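Regulator of Ty1 transposition protein 107 (Saccharomyces cerevisiae, PDB 3T7K) acts in the response to DNA damage, where its C-terminal tandem BRCT repeats bind phosphorylated histone H2A. Local coordinates at residues S159-K162 with K168-V171; E72-S77 with S235-N240; A139-I144 with V241-K246. All coordinates share one frame; numbering follows the deposited sequence.

Interaction 1: residues S159-K162 with K168-V171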
# COMPACT_ATOMS: atom_id res chain seq x y z
N SER C 159 -0.85 19.21 -10.05
CA SER C 159 -0.61 18.24 -9.00
C SER C 159 -1.92 17.57 -8.59
O SER C 159 -1.97 16.36 -8.44
CB SER C 159 0.07 18.90 -7.79
OG SER C 159 0.44 17.92 -6.84
N VAL C 160 -2.97 18.37 -8.45
CA VAL C 160 -4.31 17.85 -8.17
C VAL C 160 -4.80 16.87 -9.24
O VAL C 160 -5.29 15.77 -8.94
CB VAL C 160 -5.33 19.00 -8.05
CG1 VAL C 160 -6.74 18.47 -8.09
CG2 VAL C 160 -5.08 19.80 -6.77
N LEU C 161 -4.65 17.26 -10.51
CA LEU C 161 -5.13 16.43 -11.61
C LEU C 161 -4.36 15.13 -11.71
O LEU C 161 -4.90 14.09 -12.07
CB LEU C 161 -5.01 17.19 -12.94
CG LEU C 161 -5.93 18.40 -13.14
CD1 LEU C 161 -5.65 19.11 -14.49
CD2 LEU C 161 -7.38 17.98 -13.06
N LYS C 162 -3.07 15.17 -11.43
CA LYS C 162 -2.27 13.96 -11.51
C LYS C 162 -2.63 13.07 -10.32
O LYS C 162 -2.62 11.84 -10.44
CB LYS C 162 -0.78 14.29 -11.54
CG LYS C 162 -0.31 14.84 -12.87
CD LYS C 162 1.16 15.23 -12.84
CE LYS C 162 1.36 16.60 -12.19
NZ LYS C 162 2.79 17.03 -12.21
N LYS C 168 -0.17 12.78 -17.95
CA LYS C 168 0.60 13.85 -18.58
C LYS C 168 -0.17 15.16 -18.61
O LYS C 168 -1.32 15.21 -19.09
CB LYS C 168 1.04 13.45 -19.99
CG LYS C 168 2.00 12.28 -20.05
CD LYS C 168 2.95 12.42 -21.24
CE LYS C 168 3.78 11.16 -21.45
NZ LYS C 168 4.76 11.32 -22.57
N ILE C 169 0.47 16.20 -18.11
CA ILE C 169 -0.07 17.55 -18.10
C ILE C 169 0.80 18.41 -19.01
O ILE C 169 1.91 18.78 -18.63
CB ILE C 169 -0.01 18.18 -16.71
CG1 ILE C 169 -0.70 17.29 -15.68
CG2 ILE C 169 -0.62 19.57 -16.75
CD1 ILE C 169 -2.18 17.16 -15.92
N ASN C 170 0.29 18.72 -20.19
CA ASN C 170 1.03 19.52 -21.15
C ASN C 170 0.59 20.96 -21.06
O ASN C 170 -0.55 21.29 -21.39
CB ASN C 170 0.76 18.98 -22.56
CG ASN C 170 1.51 19.75 -23.63
OD1 ASN C 170 2.60 20.27 -23.40
ND2 ASN C 170 0.91 19.83 -24.82
N VAL C 171 1.48 21.84 -20.61
CA VAL C 171 1.10 23.25 -20.48
C VAL C 171 1.26 24.04 -21.77
O VAL C 171 2.31 23.98 -22.43
CB VAL C 171 1.88 23.93 -19.36
CG1 VAL C 171 1.44 25.38 -19.22
CG2 VAL C 171 1.67 23.16 -18.05

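Interaction 2: residues E72-S77 with S235-N240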
# COMPACT_ATOMS: atom_id res chain seq x y z
N GLU C 72 -6.34 22.69 -2.57
CA GLU C 72 -5.56 21.56 -3.06
C GLU C 72 -5.69 20.35 -2.13
O GLU C 72 -5.85 19.21 -2.58
CB GLU C 72 -4.10 21.96 -3.20
CG GLU C 72 -3.19 20.82 -3.63
CD GLU C 72 -1.74 21.25 -3.74
OE1 GLU C 72 -1.42 22.37 -3.29
OE2 GLU C 72 -0.91 20.48 -4.28
N LYS C 73 -5.61 20.60 -0.83
CA LYS C 73 -5.65 19.51 0.15
C LYS C 73 -6.97 18.77 0.14
O LYS C 73 -7.00 17.53 0.11
CB LYS C 73 -5.35 20.03 1.55
CG LYS C 73 -3.89 20.02 1.90
CD LYS C 73 -3.68 20.62 3.28
CE LYS C 73 -2.27 20.38 3.77
NZ LYS C 73 -1.98 21.27 4.93
N PHE C 74 -8.08 19.52 0.17
CA PHE C 74 -9.38 18.88 0.10
C PHE C 74 -9.54 18.06 -1.18
O PHE C 74 -9.97 16.92 -1.13
CB PHE C 74 -10.52 19.89 0.22
CG PHE C 74 -11.80 19.25 0.68
CD1 PHE C 74 -12.09 19.15 2.03
CD2 PHE C 74 -12.67 18.68 -0.23
CE1 PHE C 74 -13.25 18.53 2.47
CE2 PHE C 74 -13.83 18.06 0.20
CZ PHE C 74 -14.12 17.98 1.56
N LEU C 75 -9.19 18.64 -2.33
CA LEU C 75 -9.39 17.93 -3.59
C LEU C 75 -8.54 16.68 -3.64
O LEU C 75 -8.96 15.63 -4.15
CB LEU C 75 -9.06 18.84 -4.78
CG LEU C 75 -9.98 20.05 -4.92
CD1 LEU C 75 -9.43 21.02 -5.97
CD2 LEU C 75 -11.37 19.60 -5.27
N LYS C 76 -7.33 16.78 -3.11
CA LYS C 76 -6.43 15.64 -3.10
C LYS C 76 -6.89 14.57 -2.12
O LYS C 76 -6.67 13.38 -2.34
CB LYS C 76 -5.00 16.04 -2.76
CG LYS C 76 -4.15 16.46 -3.96
CD LYS C 76 -2.80 16.99 -3.48
CE LYS C 76 -1.88 17.34 -4.63
NZ LYS C 76 -0.57 17.85 -4.13
N SER C 77 -7.51 14.99 -1.02
CA SER C 77 -7.96 14.02 -0.03
C SER C 77 -8.92 13.04 -0.72
O SER C 77 -9.07 11.90 -0.28
CB SER C 77 -8.65 14.69 1.15
OG SER C 77 -9.99 14.99 0.84
N SER C 235 -16.15 17.01 -11.17
CA SER C 235 -15.89 15.59 -11.34
C SER C 235 -15.22 15.01 -10.07
O SER C 235 -15.55 13.92 -9.65
CB SER C 235 -14.99 15.33 -12.54
OG SER C 235 -15.55 15.89 -13.72
N ILE C 236 -14.30 15.76 -9.48
CA ILE C 236 -13.59 15.28 -8.31
C ILE C 236 -14.53 15.19 -7.11
O ILE C 236 -14.54 14.18 -6.42
CB ILE C 236 -12.37 16.15 -8.00
CG1 ILE C 236 -11.32 15.97 -9.10
CG2 ILE C 236 -11.76 15.77 -6.64
CD1 ILE C 236 -10.28 17.07 -9.13
N PHE C 237 -15.33 16.23 -6.89
CA PHE C 237 -16.31 16.23 -5.79
C PHE C 237 -17.31 15.10 -5.91
O PHE C 237 -17.83 14.64 -4.90
CB PHE C 237 -17.08 17.54 -5.74
CG PHE C 237 -16.28 18.67 -5.21
CD1 PHE C 237 -15.13 18.43 -4.47
CD2 PHE C 237 -16.66 19.98 -5.45
CE1 PHE C 237 -14.38 19.48 -3.98
CE2 PHE C 237 -15.92 21.03 -4.96
CZ PHE C 237 -14.78 20.78 -4.22
N HIS C 238 -17.61 14.68 -7.13
CA HIS C 238 -18.52 13.58 -7.37
C HIS C 238 -17.78 12.26 -7.59
O HIS C 238 -18.40 11.22 -7.77
CB HIS C 238 -19.38 13.86 -8.62
CG HIS C 238 -20.37 14.96 -8.43
ND1 HIS C 238 -20.72 15.83 -9.45
CD2 HIS C 238 -21.11 15.33 -7.36
CE1 HIS C 238 -21.62 16.69 -9.00
NE2 HIS C 238 -21.87 16.40 -7.74
N LEU C 239 -16.45 12.32 -7.60
CA LEU C 239 -15.64 11.19 -8.04
C LEU C 239 -16.23 10.49 -9.26
O LEU C 239 -16.20 9.26 -9.38
CB LEU C 239 -15.41 10.20 -6.89
CG LEU C 239 -14.42 10.74 -5.86
CD1 LEU C 239 -14.06 9.69 -4.81
CD2 LEU C 239 -13.18 11.21 -6.58
N ASN C 240 -16.77 11.28 -10.18
CA ASN C 240 -17.30 10.74 -11.42
C ASN C 240 -17.25 11.80 -12.53
O ASN C 240 -17.62 12.95 -12.30
CB ASN C 240 -18.73 10.28 -11.23
CG ASN C 240 -19.34 9.71 -12.50
OD1 ASN C 240 -18.83 8.74 -13.05
ND2 ASN C 240 -20.43 10.31 -12.96

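Interaction 3: residues A139-I144 with V241-K246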
# COMPACT_ATOMS: atom_id res chain seq x y z
N ALA C 139 -12.40 7.78 -16.62
CA ALA C 139 -13.07 8.53 -17.68
C ALA C 139 -12.30 8.51 -18.98
O ALA C 139 -12.69 9.15 -19.96
CB ALA C 139 -13.29 9.98 -17.24
N ASN C 140 -11.18 7.79 -18.98
CA ASN C 140 -10.30 7.76 -20.14
C ASN C 140 -9.78 9.13 -20.51
O ASN C 140 -9.64 9.45 -21.68
CB ASN C 140 -11.00 7.14 -21.34
CG ASN C 140 -11.07 5.64 -21.24
OD1 ASN C 140 -10.11 5.00 -20.81
ND2 ASN C 140 -12.20 5.07 -21.61
N ILE C 141 -9.52 9.94 -19.49
CA ILE C 141 -8.82 11.20 -19.65
C ILE C 141 -7.42 10.96 -19.08
O ILE C 141 -7.24 10.94 -17.86
CB ILE C 141 -9.52 12.33 -18.89
CG1 ILE C 141 -10.99 12.48 -19.31
CG2 ILE C 141 -8.78 13.64 -19.08
CD1 ILE C 141 -11.20 12.85 -20.74
N ARG C 142 -6.44 10.78 -19.96
CA ARG C 142 -5.10 10.41 -19.51
C ARG C 142 -4.08 11.53 -19.71
O ARG C 142 -3.33 11.87 -18.79
CB ARG C 142 -4.64 9.12 -20.20
CG ARG C 142 -3.29 8.59 -19.71
CD ARG C 142 -3.02 7.17 -20.20
NE ARG C 142 -3.93 6.21 -19.57
NH1 ARG C 142 -2.83 4.37 -20.41
NH2 ARG C 142 -4.68 4.09 -19.09
N CYS C 143 -4.05 12.11 -20.91
CA CYS C 143 -3.14 13.22 -21.20
C CYS C 143 -3.94 14.45 -21.60
O CYS C 143 -4.79 14.40 -22.48
CB CYS C 143 -2.19 12.85 -22.33
SG CYS C 143 -1.38 11.24 -22.14
N ILE C 144 -3.67 15.55 -20.94
CA ILE C 144 -4.41 16.77 -21.22
C ILE C 144 -3.48 17.93 -21.50
O ILE C 144 -2.29 17.87 -21.22
CB ILE C 144 -5.30 17.18 -20.04
CG1 ILE C 144 -4.41 17.47 -18.83
CG2 ILE C 144 -6.31 16.10 -19.73
CD1 ILE C 144 -5.09 18.31 -17.78
N VAL C 241 -16.75 11.43 -13.70
CA VAL C 241 -16.87 12.31 -14.85
C VAL C 241 -18.20 12.05 -15.52
O VAL C 241 -18.44 10.96 -16.04
CB VAL C 241 -15.74 12.09 -15.87
CG1 VAL C 241 -16.08 12.77 -17.18
CG2 VAL C 241 -14.44 12.62 -15.31
N ASP C 242 -19.09 13.03 -15.49
CA ASP C 242 -20.38 12.86 -16.15
C ASP C 242 -20.32 13.48 -17.55
O ASP C 242 -20.30 14.70 -17.69
CB ASP C 242 -21.48 13.51 -15.33
CG ASP C 242 -22.82 13.49 -16.02
OD1 ASP C 242 -23.05 12.59 -16.87
OD2 ASP C 242 -23.65 14.37 -15.69
N PHE C 243 -20.27 12.63 -18.57
CA PHE C 243 -20.08 13.10 -19.93
C PHE C 243 -21.38 13.60 -20.57
O PHE C 243 -21.35 14.14 -21.67
CB PHE C 243 -19.45 12.02 -20.80
CG PHE C 243 -17.95 11.92 -20.66
CD1 PHE C 243 -17.14 12.96 -21.09
CD2 PHE C 243 -17.36 10.79 -20.10
CE1 PHE C 243 -15.76 12.87 -20.97
CE2 PHE C 243 -15.98 10.69 -19.98
CZ PHE C 243 -15.18 11.74 -20.42
N THR C 244 -22.49 13.43 -19.87
CA THR C 244 -23.78 13.90 -20.38
C THR C 244 -24.05 15.31 -19.87
O THR C 244 -25.03 15.93 -20.26
CB THR C 244 -24.95 12.98 -19.97
OG1 THR C 244 -25.20 13.12 -18.57
CG2 THR C 244 -24.66 11.52 -20.30
N SER C 245 -23.19 15.79 -18.98
CA SER C 245 -23.32 17.11 -18.40
C SER C 245 -22.73 18.16 -19.33
O SER C 245 -21.64 17.97 -19.87
CB SER C 245 -22.62 17.14 -17.05
OG SER C 245 -22.39 18.47 -16.62
N LYS C 246 -23.44 19.27 -19.54
CA LYS C 246 -22.94 20.34 -20.40
C LYS C 246 -22.40 21.48 -19.56
O LYS C 246 -21.80 22.43 -20.07
CB LYS C 246 -24.01 20.85 -21.38
CG LYS C 246 -24.41 19.81 -22.42
CD LYS C 246 -23.22 18.95 -22.83
CE LYS C 246 -23.65 17.71 -23.61
NZ LYS C 246 -24.13 18.01 -24.99

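Interaction 1: residues S159-K162 with K168-V171
I169 lays its CG1 against the aliphatic arm of K162, and its terminal methyl goes on to the root of L161. The lysine does most of the covering. Its CG sits 3.7 Å from I169 CG1, and the chain then runs obliquely past that atom instead of straight off into solvent. A bend at chi3 (-81°) is what keeps it there: K162 CE is turned so that it is still 4.1 Å from I169 CG1, and three successive methylenes form a shallow arc over one methylene. NZ lies beyond the arc, so the lysine meets the strand with carbon alone. On the strand side, I169 places CG1 beside its own backbone N and anti to its carbonyl carbon (chi1 -55°), which aims this branch at the helix; CD1 then comes to 4.1 Å from L161 CB. L161 CD1 lies hardly farther from I169 CD1. L161 also packs on W229 and C232 of helix 229-237 and on I144 of strand 143-147, and I169 rests on I144 and L146 of the same strand. The contact therefore passes within two residues of the helix from buried leucine to exposed lysine, with the isoleucine spanning both. K168 and N170, the neighbours of I169, turn from the helix; N170 ND2 is held by N145 OD1 and D181 O. Backbone bonds from K168 and N170 to I144 and from N170 to L146 lock 168-172 beside strand 143-147, at the edge of the sheet within this chain. Strand 143-147, helix 154-163 and strand 168-172 form the beta-alpha-beta crossover that opens the second BRCT repeat, the helix packing its apolar side on both parallel strands with a lysine at the margin.

Interaction 2: residues E72-S77 with S235-N240
F237 carries CG beside its backbone N (chi1 -74°), and in L75 a chi2 of 170° sends CD1 anti to CA and turns the other methyl, CD2, to the phenyl ring. They meet in the interface between the tandem BRCT repeats, where helix 72-77 of the first repeat packs against helices 154-163 and 229-237 of the second, the three-helix packing familiar from tandem BRCT proteins. L75 CD2 stands 3.3 Å from F237 CE1, short for two carbons, and approaches the ring obliquely. F74 adds a second aromatic group: its side chain crosses that of F237 at about a right angle, with F74 CD2 4.2 Å from F237 CE1. I236, one residue back on the same helix, turns its CG2 branch inward to 4.1 Å from L75 CD2, so L75 is met by two consecutive residues of the last helical turn. That turn closes in a Schellman motif, with L239 at positive phi. Helix 72-77 also faces the bound peptide: K73 NZ hydrogen-bonds a modified side chain there, presumably the phosphorylated one, and L75 packs on an apolar peptide side chain. At the floor of the contact, I236 CG2 lies 3.7 Å from L75 O, a carbonyl that accepts a hydrogen bond from H164 NE2.

Interaction 3: residues A139-I144 with V241-K246
A139 and V241 bring their CA atoms to 6.1 Å, where the chain leaving one helix through a Schellman turn, N140 at positive phi, passes the loop that follows helix 229-237 and folds into a type I turn from D242 to S245. A139 CB presses on the valine, 3.5 Å from V241 CG2, a tight fit for two methyls. The other valine branch works within its own loop: V241 CG1 stands over the centre of the F243 ring, 3.4 Å above its plane. F243 holds CG beside its backbone N (chi1 -82°), and this carries the ring edge across to A139 and I141. A139 O lies near the ring plane, 3.6 Å from F243 CZ, and I141 CD1 touches the same edge, 4.1 Å from F243 CZ. Replacing the phenyl by an alanine would probably leave I141 CD1 and V241 CG1 without their shared partner and open a gap beside A139. Behind the ring the turn is pinned by D242 OD1, which takes T244 OG1 on its syn side at 2.8 Å and T244 N from above the carboxylate plane, the latter making an Asx turn. Segment 139-144 is steadied separately, N185 bonding N140 O and the backbone N of R142 and C143, while N140 ND2 reaches N16 O of the second subunit. Each side is thus fixed by its own polar bonds, and what joins them is carbon surface plus one carbonyl oxygen facing a ring edge, whose slightly positive hydrogens probably suit it.

How the interactions relate
Interaction 2 is the buried one, near the middle of the chain and between the repeats; interactions 1 and 3 lie farther out, both within the second repeat, and are partly exposed. Helix 154-163 links the first two: V160 touches both E72 and I236, and S159 OG bonds K76 NZ. Segment 139-144 runs into strand 143-147, the sheet neighbour of 168-172, so interactions 1 and 3 reach the same sheet. Segment 241-246 continues directly from 235-240, so interactions 2 and 3 share one length of chain. All three rest on apolar packing, differing in its make-up: lysine methylenes at an edge, aromatic rings and leucine at the repeat interface, alanine, valine and a ring edge between loops.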